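Local coordinates for 5-oxoprolinase subunit A (Thermus thermophilus, PDB 2DFA), which probably catalyses the ATP-dependent cleavage of 5-oxoproline to L-glutamate, as one subunit of a complex of PxpA, PxpB and PxpC, at residues L27-A31 with E246-F250; F71-M76 with H111-K117; R168-R172 with A207-V213. All coordinates share one frame; numbering follows the deposited sequence.

How the contacts relate
Contact 1 joins the C-terminal tail, which ends at Phe250, to the start of strand 30-34, and both other contacts form within the stretch between its two segments. It lies where strand 30-34 begins and the C-terminal tail leaves strand 246-247. Contact 2 lies across the chain's centre from it, with centres 25 Å apart and nearest atoms about 11 Å apart. His111 of contact 2 may form an empty metal site with Asp8 and His62, which would place this contact by a possible active site. Contact 3 is a peripheral loop-to-hairpin contact, its centre 26 Å from that of contact 1 and 25 Å from that of contact 2; its nearest atoms approach contact 2 to about 7 Å.

Contact 1: residues L27-A31 with E246-F250; sequences LVSSA and EVRAF
Ser29 and Ser30 meet Val247, Ala249 and Phe250 in a small van der Waals contact where the chain entering strand 30-34 meets the C-terminal tail leaving strand 246-247, in a curled parallel sheet consistent with the barrel-like beta/alpha fold of this family. Strand 2-9 pairs in parallel with both strand 30-34 and strand 246-247, and segments 27-31 and 246-250 run in the same direction. The backbones come closest at Ser29 and Ala249, whose CA atoms are 5.1 Å apart. Ser29 contributes the largest share of the buried surface. With chi1 at 56°, OG sits between its own N and carbonyl carbon; Asp4 and the backbone N of Leu5 are its hydrogen-bond partners, which satisfies the hydroxyl from strand 2-9, outside the contact. One gamma methyl of Val247 flanks the same hydroxyl, CG1 lying 4.0 Å from Ser29 OG, while the valine also touches Arg237 and Leu240 of helix 229-241. Ser30 OG is bonded to Asp4 as well, so one carboxylate oxygen ties two successive serines to strand 2-9. In one of its two conformers this hydroxyl also appears to rest near the methyl group of Ala249. Beyond the serines the chain terminus is held by hydrogen bonds and aromatic neighbours: the carboxylate of Phe250 is hydrogen-bonded to His106 and Arg159, and its ring meets His106 and stands edge-to-face with His107. At the centre of the contact the small side chain of Ser29 presses against the peptide joining Arg248 and Ala249, its OG 3.6 Å from Arg248 C and its CB 3.6 Å from Ala249 N.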
# COMPACT_ATOMS: atom_id res chain seq x y z
N LEU A 27 7.94 31.59 -3.34
CA LEU A 27 9.33 31.88 -3.67
C LEU A 27 9.84 31.26 -4.97
O LEU A 27 10.78 31.77 -5.58
CB LEU A 27 10.23 31.42 -2.53
CG LEU A 27 9.87 31.87 -1.11
CD1 LEU A 27 10.76 31.16 -0.11
CD2 LEU A 27 10.02 33.38 -1.00
N VAL A 28 9.22 30.17 -5.41
CA VAL A 28 9.68 29.49 -6.62
C VAL A 28 8.83 29.78 -7.85
O VAL A 28 7.70 30.25 -7.72
CB VAL A 28 9.73 27.96 -6.40
CG1 VAL A 28 10.63 27.64 -5.22
CG2 VAL A 28 8.34 27.42 -6.15
N SER A 29 9.36 29.49 -9.03
CA SER A 29 8.61 29.69 -10.26
C SER A 29 8.04 28.38 -10.78
O SER A 29 7.09 28.38 -11.55
CB SER A 29 9.48 30.37 -11.33
OG SER A 29 10.66 29.64 -11.60
N SER A 30 8.62 27.25 -10.36
CA SER A 30 8.12 25.94 -10.78
C SER A 30 8.19 24.97 -9.60
O SER A 30 9.02 25.12 -8.70
CB SER A 30 8.94 25.37 -11.95
OG SER A 30 8.72 26.08 -13.16
N ALA A 31 7.29 23.99 -9.59
CA ALA A 31 7.26 23.00 -8.52
C ALA A 31 7.17 21.60 -9.12
O ALA A 31 6.57 21.41 -10.18
CB ALA A 31 6.08 23.25 -7.61
N GLU A 246 15.46 37.91 -13.61
CA GLU A 246 14.04 37.54 -13.58
C GLU A 246 13.85 36.06 -13.26
O GLU A 246 14.39 35.20 -13.94
CB GLU A 246 13.37 37.85 -14.92
CG GLU A 246 11.85 37.94 -14.83
CD GLU A 246 11.18 37.97 -16.19
OE1 GLU A 246 11.77 38.53 -17.14
OE2 GLU A 246 10.05 37.44 -16.31
N VAL A 247 13.07 35.78 -12.22
CA VAL A 247 12.78 34.41 -11.84
C VAL A 247 11.47 34.02 -12.50
O VAL A 247 10.40 34.48 -12.11
CB VAL A 247 12.63 34.27 -10.31
CG1 VAL A 247 12.31 32.83 -9.94
CG2 VAL A 247 13.92 34.71 -9.62
N ARG A 248 11.55 33.18 -13.53
CA ARG A 248 10.35 32.75 -14.23
C ARG A 248 10.46 31.33 -14.76
O ARG A 248 11.55 30.85 -15.07
CB ARG A 248 10.02 33.70 -15.38
CG ARG A 248 11.07 33.74 -16.47
CD ARG A 248 10.63 34.67 -17.60
NE ARG A 248 9.36 34.26 -18.18
CZ ARG A 248 8.75 34.89 -19.18
NH1 ARG A 248 9.31 35.96 -19.73
NH2 ARG A 248 7.59 34.44 -19.64
N ALA A 249 9.32 30.66 -14.87
CA ALA A 249 9.26 29.29 -15.35
C ALA A 249 9.90 29.17 -16.73
O ALA A 249 9.69 30.01 -17.60
CB ALA A 249 7.82 28.82 -15.39
N PHE A 250 10.67 28.11 -16.92
CA PHE A 250 11.34 27.85 -18.19
C PHE A 250 10.37 27.40 -19.27
O PHE A 250 10.72 27.50 -20.46
CB PHE A 250 12.45 26.81 -18.00
CG PHE A 250 11.99 25.53 -17.35
CD1 PHE A 250 11.34 24.54 -18.10
CD2 PHE A 250 12.23 25.29 -16.00
CE1 PHE A 250 10.94 23.34 -17.51
CE2 PHE A 250 11.83 24.09 -15.40
CZ PHE A 250 11.19 23.11 -16.16
OXT PHE A 250 9.26 26.93 -18.91

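Contact 2: residues F71-M76 with H111-K117; sequences FGRREM and HGALYLK
His111 opens the contact by donating from NE2 to Phe71 O, a 2.8 Å bond with an N-H...O angle of 159° and the oxygen close to the imidazole plane. Its ring also offers an edge to the face of Phe71 in an offset edge-to-face pair, the planes 84° apart. CE1 of His111 lies over the centre of the Arg73 guanidinium, 3.8 Å from CZ. Gly112 then brings the chain past the loop, its CA 3.8 Å from Gly72 O. That same oxygen accepts the N-H of Ala113, Ala113 N lying 3.0 Å from Gly72 O, and takes a further bond from a water that also donates to His111 O. CB of Ala113 packs 3.5 Å from Arg74 C, against loop backbone. One helical turn on, Lys117, extended until chi4 bends it at 62°, forms a salt bridge, NZ reaching the syn lone pair of Glu75 OE2 at 2.7 Å. A second water links Glu75 OE1 to Ala113 O. The chemistry implies that the loop holds the first turn of the helix through Ala113 N and probably restrains the rotation of the His111 ring, which may face an empty metal site shared with Asp8 and His62.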
# COMPACT_ATOMS: atom_id res chain seq x y z
N PHE A 71 9.91 6.59 0.97
CA PHE A 71 9.82 7.92 0.35
C PHE A 71 10.52 7.97 -1.01
O PHE A 71 11.03 9.02 -1.43
CB PHE A 71 10.41 8.99 1.28
CG PHE A 71 9.97 10.39 0.95
CD1 PHE A 71 8.64 10.77 1.07
CD2 PHE A 71 10.90 11.35 0.52
CE1 PHE A 71 8.22 12.07 0.78
CE2 PHE A 71 10.50 12.65 0.23
CZ PHE A 71 9.15 13.02 0.35
N GLY A 72 10.55 6.82 -1.69
CA GLY A 72 11.19 6.73 -2.99
C GLY A 72 12.67 7.08 -2.97
O GLY A 72 13.23 7.46 -3.99
N ARG A 73 13.30 6.95 -1.80
CA ARG A 73 14.72 7.28 -1.66
C ARG A 73 15.60 6.04 -1.73
O ARG A 73 16.82 6.13 -1.57
CB ARG A 73 14.96 7.98 -0.32
CG ARG A 73 14.16 9.25 -0.12
CD ARG A 73 14.73 10.40 -0.92
NE ARG A 73 14.21 11.69 -0.47
CZ ARG A 73 14.59 12.86 -0.96
NH1 ARG A 73 15.51 12.91 -1.93
NH2 ARG A 73 14.07 13.98 -0.49
N ARG A 74 14.99 4.88 -1.96
CA ARG A 74 15.75 3.64 -2.02
C ARG A 74 15.79 3.01 -3.40
O ARG A 74 14.77 2.88 -4.07
CB ARG A 74 15.17 2.64 -1.00
CG ARG A 74 15.13 3.21 0.42
CD ARG A 74 14.63 2.20 1.45
NE ARG A 74 13.23 1.82 1.25
CZ ARG A 74 12.56 1.05 2.11
NH1 ARG A 74 13.16 0.60 3.20
NH2 ARG A 74 11.29 0.72 1.86
N GLU A 75 16.99 2.65 -3.84
CA GLU A 75 17.18 2.01 -5.14
C GLU A 75 16.31 0.76 -5.23
O GLU A 75 16.25 -0.03 -4.28
CB GLU A 75 18.66 1.63 -5.30
CG GLU A 75 18.96 0.54 -6.34
CD GLU A 75 18.61 0.93 -7.76
OE1 GLU A 75 18.24 2.10 -7.99
OE2 GLU A 75 18.70 0.05 -8.65
N MET A 76 15.63 0.59 -6.36
CA MET A 76 14.77 -0.57 -6.60
C MET A 76 15.08 -1.13 -7.99
O MET A 76 15.15 -0.39 -8.97
CB MET A 76 13.28 -0.18 -6.54
CG MET A 76 12.75 0.14 -5.16
SD MET A 76 10.97 0.35 -5.12
CE MET A 76 10.41 -1.37 -5.30
N HIS A 111 12.05 11.69 -9.19
CA HIS A 111 12.33 11.92 -7.78
C HIS A 111 13.27 10.90 -7.15
O HIS A 111 13.30 9.73 -7.53
CB HIS A 111 11.02 11.89 -6.97
CG HIS A 111 11.23 11.70 -5.50
ND1 HIS A 111 11.63 12.71 -4.66
CD2 HIS A 111 11.16 10.58 -4.73
CE1 HIS A 111 11.80 12.24 -3.44
NE2 HIS A 111 11.52 10.95 -3.45
N GLY A 112 14.03 11.38 -6.16
CA GLY A 112 14.95 10.54 -5.40
C GLY A 112 15.76 9.47 -6.10
O GLY A 112 16.49 9.74 -7.05
N ALA A 113 15.64 8.24 -5.61
CA ALA A 113 16.40 7.11 -6.15
C ALA A 113 16.16 6.86 -7.64
O ALA A 113 17.05 6.37 -8.33
CB ALA A 113 16.11 5.85 -5.35
N LEU A 114 14.96 7.18 -8.13
CA LEU A 114 14.68 6.99 -9.56
C LEU A 114 15.56 7.96 -10.34
O LEU A 114 16.13 7.60 -11.37
CB LEU A 114 13.20 7.27 -9.87
CG LEU A 114 12.75 7.14 -11.33
CD1 LEU A 114 13.12 5.77 -11.90
CD2 LEU A 114 11.25 7.37 -11.43
N TYR A 115 15.65 9.19 -9.84
CA TYR A 115 16.47 10.23 -10.47
C TYR A 115 17.91 9.73 -10.53
O TYR A 115 18.55 9.74 -11.58
CB TYR A 115 16.37 11.51 -9.64
CG TYR A 115 16.99 12.74 -10.27
CD1 TYR A 115 16.41 13.34 -11.39
CD2 TYR A 115 18.15 13.32 -9.74
CE1 TYR A 115 16.97 14.49 -11.97
CE2 TYR A 115 18.71 14.47 -10.31
CZ TYR A 115 18.11 15.05 -11.42
OH TYR A 115 18.66 16.19 -11.97
N LEU A 116 18.42 9.28 -9.38
CA LEU A 116 19.79 8.78 -9.30
C LEU A 116 20.02 7.56 -10.20
O LEU A 116 21.06 7.45 -10.84
CB LEU A 116 20.15 8.44 -7.85
CG LEU A 116 20.15 9.62 -6.87
CD1 LEU A 116 20.54 9.14 -5.48
CD2 LEU A 116 21.12 10.69 -7.36
N LYS A 117 19.06 6.64 -10.24
CA LYS A 117 19.20 5.45 -11.07
C LYS A 117 19.29 5.89 -12.54
O LYS A 117 20.06 5.34 -13.32
CB LYS A 117 18.01 4.50 -10.88
CG LYS A 117 18.17 3.14 -11.55
CD LYS A 117 16.93 2.28 -11.32
CE LYS A 117 17.06 0.89 -11.93
NZ LYS A 117 18.18 0.11 -11.34
O HOH W 1 12.03 7.54 -6.41
O HOH W 2 18.84 4.67 -7.04

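Contact 3: residues R168-R172 with A207-V213; sequences RAYLR and ALDGGEV
Leu208 and Asp209, at the crest of the type I turn Ala207-Gly210, lie against the extended segment 168-172. The CB of Leu208 touches two apolar bumps, 4.3 Å from Ala169 CB and 4.2 Å from Leu171 CD2, and the two leucine side chains lie side by side, pointing the same way. Leu208 N donates to Tyr170 O at 2.7 Å, nearly straight at 172°. Asp209 fills the next notch: with chi1 at 57° its carboxylate folds back over the loop, where OD1 takes the N-H of Arg172 through its syn lone pair, 2.7 Å from Arg172 N, and OD2 adds a weak, longer bond. Arg172 in turn drapes its chain over the turn, CG lying 3.1 Å from Gly210 O. The bend at chi3 then swings the guanidinium round, so that Arg172 NH1 donates to Gly210 O from above the carbonyl plane at 2.8 Å. Val213 CG1 packs on Tyr170 CB at 4.0 Å. Here the loop after strand 160-164 clasps the loop of the hairpin formed by strands 204-206 and 212-214. The Tyr170 ring leads away from the turn, against Val205 and helix 189-201, touching Arg195 and Met199, and its hydroxyl is bonded to Phe165 N.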
# COMPACT_ATOMS: atom_id res chain seq x y z
N ARG A 168 24.34 22.40 -3.32
CA ARG A 168 25.24 21.26 -3.36
C ARG A 168 26.61 21.64 -3.90
O ARG A 168 26.71 22.45 -4.82
CB ARG A 168 24.64 20.14 -4.22
CG ARG A 168 23.37 19.54 -3.65
CD ARG A 168 23.65 18.82 -2.34
NE ARG A 168 24.57 17.69 -2.52
CZ ARG A 168 24.27 16.60 -3.21
NH1 ARG A 168 23.08 16.47 -3.79
NH2 ARG A 168 25.17 15.63 -3.34
N ALA A 169 27.66 21.06 -3.32
CA ALA A 169 29.01 21.35 -3.77
C ALA A 169 29.29 20.57 -5.06
O ALA A 169 28.75 19.48 -5.27
CB ALA A 169 30.02 20.96 -2.70
N TYR A 170 30.12 21.16 -5.91
CA TYR A 170 30.50 20.54 -7.17
C TYR A 170 31.98 20.15 -7.16
O TYR A 170 32.77 20.71 -6.40
CB TYR A 170 30.27 21.51 -8.33
CG TYR A 170 28.83 21.66 -8.76
CD1 TYR A 170 27.88 22.25 -7.92
CD2 TYR A 170 28.41 21.20 -10.01
CE1 TYR A 170 26.55 22.39 -8.32
CE2 TYR A 170 27.09 21.34 -10.42
CZ TYR A 170 26.16 21.93 -9.57
OH TYR A 170 24.86 22.06 -9.98
N LEU A 171 32.33 19.19 -8.00
CA LEU A 171 33.72 18.74 -8.10
C LEU A 171 34.24 19.22 -9.45
O LEU A 171 33.44 19.55 -10.34
CB LEU A 171 33.80 17.22 -8.02
CG LEU A 171 33.22 16.55 -6.77
CD1 LEU A 171 33.38 15.04 -6.90
CD2 LEU A 171 33.92 17.06 -5.53
N ARG A 172 35.56 19.28 -9.61
CA ARG A 172 36.13 19.73 -10.87
C ARG A 172 35.59 18.95 -12.06
O ARG A 172 35.50 19.48 -13.17
CB ARG A 172 37.66 19.62 -10.84
CG ARG A 172 38.32 20.61 -9.90
CD ARG A 172 39.84 20.57 -10.04
NE ARG A 172 40.28 20.97 -11.38
CZ ARG A 172 40.15 22.20 -11.87
NH1 ARG A 172 39.60 23.16 -11.14
NH2 ARG A 172 40.58 22.48 -13.09
N ALA A 207 34.53 24.92 -7.27
CA ALA A 207 34.62 23.48 -7.08
C ALA A 207 35.24 23.13 -5.73
O ALA A 207 36.17 23.77 -5.24
CB ALA A 207 35.46 22.90 -8.22
N LEU A 208 34.65 22.11 -5.09
CA LEU A 208 35.13 21.71 -3.77
C LEU A 208 36.60 21.26 -3.80
O LEU A 208 37.37 21.50 -2.88
CB LEU A 208 34.22 20.58 -3.28
CG LEU A 208 34.59 20.03 -1.89
CD1 LEU A 208 34.56 21.12 -0.82
CD2 LEU A 208 33.63 18.94 -1.42
N ASP A 209 36.97 20.56 -4.89
CA ASP A 209 38.34 20.06 -4.98
C ASP A 209 39.28 21.00 -5.76
O ASP A 209 40.23 20.58 -6.40
CB ASP A 209 38.33 18.65 -5.58
CG ASP A 209 37.65 18.64 -6.95
OD1 ASP A 209 36.74 19.44 -7.14
OD2 ASP A 209 37.98 17.77 -7.76
N GLY A 210 39.01 22.30 -5.68
CA GLY A 210 39.87 23.27 -6.34
C GLY A 210 39.33 23.98 -7.56
O GLY A 210 38.72 23.36 -8.44
N GLY A 211 39.55 25.29 -7.62
CA GLY A 211 39.09 26.08 -8.75
C GLY A 211 37.59 26.16 -8.92
O GLY A 211 36.85 26.23 -7.94
N GLU A 212 37.14 26.16 -10.17
CA GLU A 212 35.71 26.22 -10.47
C GLU A 212 35.36 25.42 -11.71
O GLU A 212 36.25 24.99 -12.45
CB GLU A 212 35.28 27.68 -10.67
CG GLU A 212 36.11 28.46 -11.67
CD GLU A 212 35.67 29.91 -11.79
OE1 GLU A 212 35.26 30.48 -10.76
OE2 GLU A 212 35.74 30.47 -12.90
N VAL A 213 34.07 25.21 -11.93
CA VAL A 213 33.60 24.44 -13.07
C VAL A 213 32.43 25.15 -13.76
O VAL A 213 31.72 25.94 -13.14
CB VAL A 213 33.17 23.01 -12.65
CG1 VAL A 213 32.10 23.09 -11.57
CG2 VAL A 213 32.66 22.23 -13.85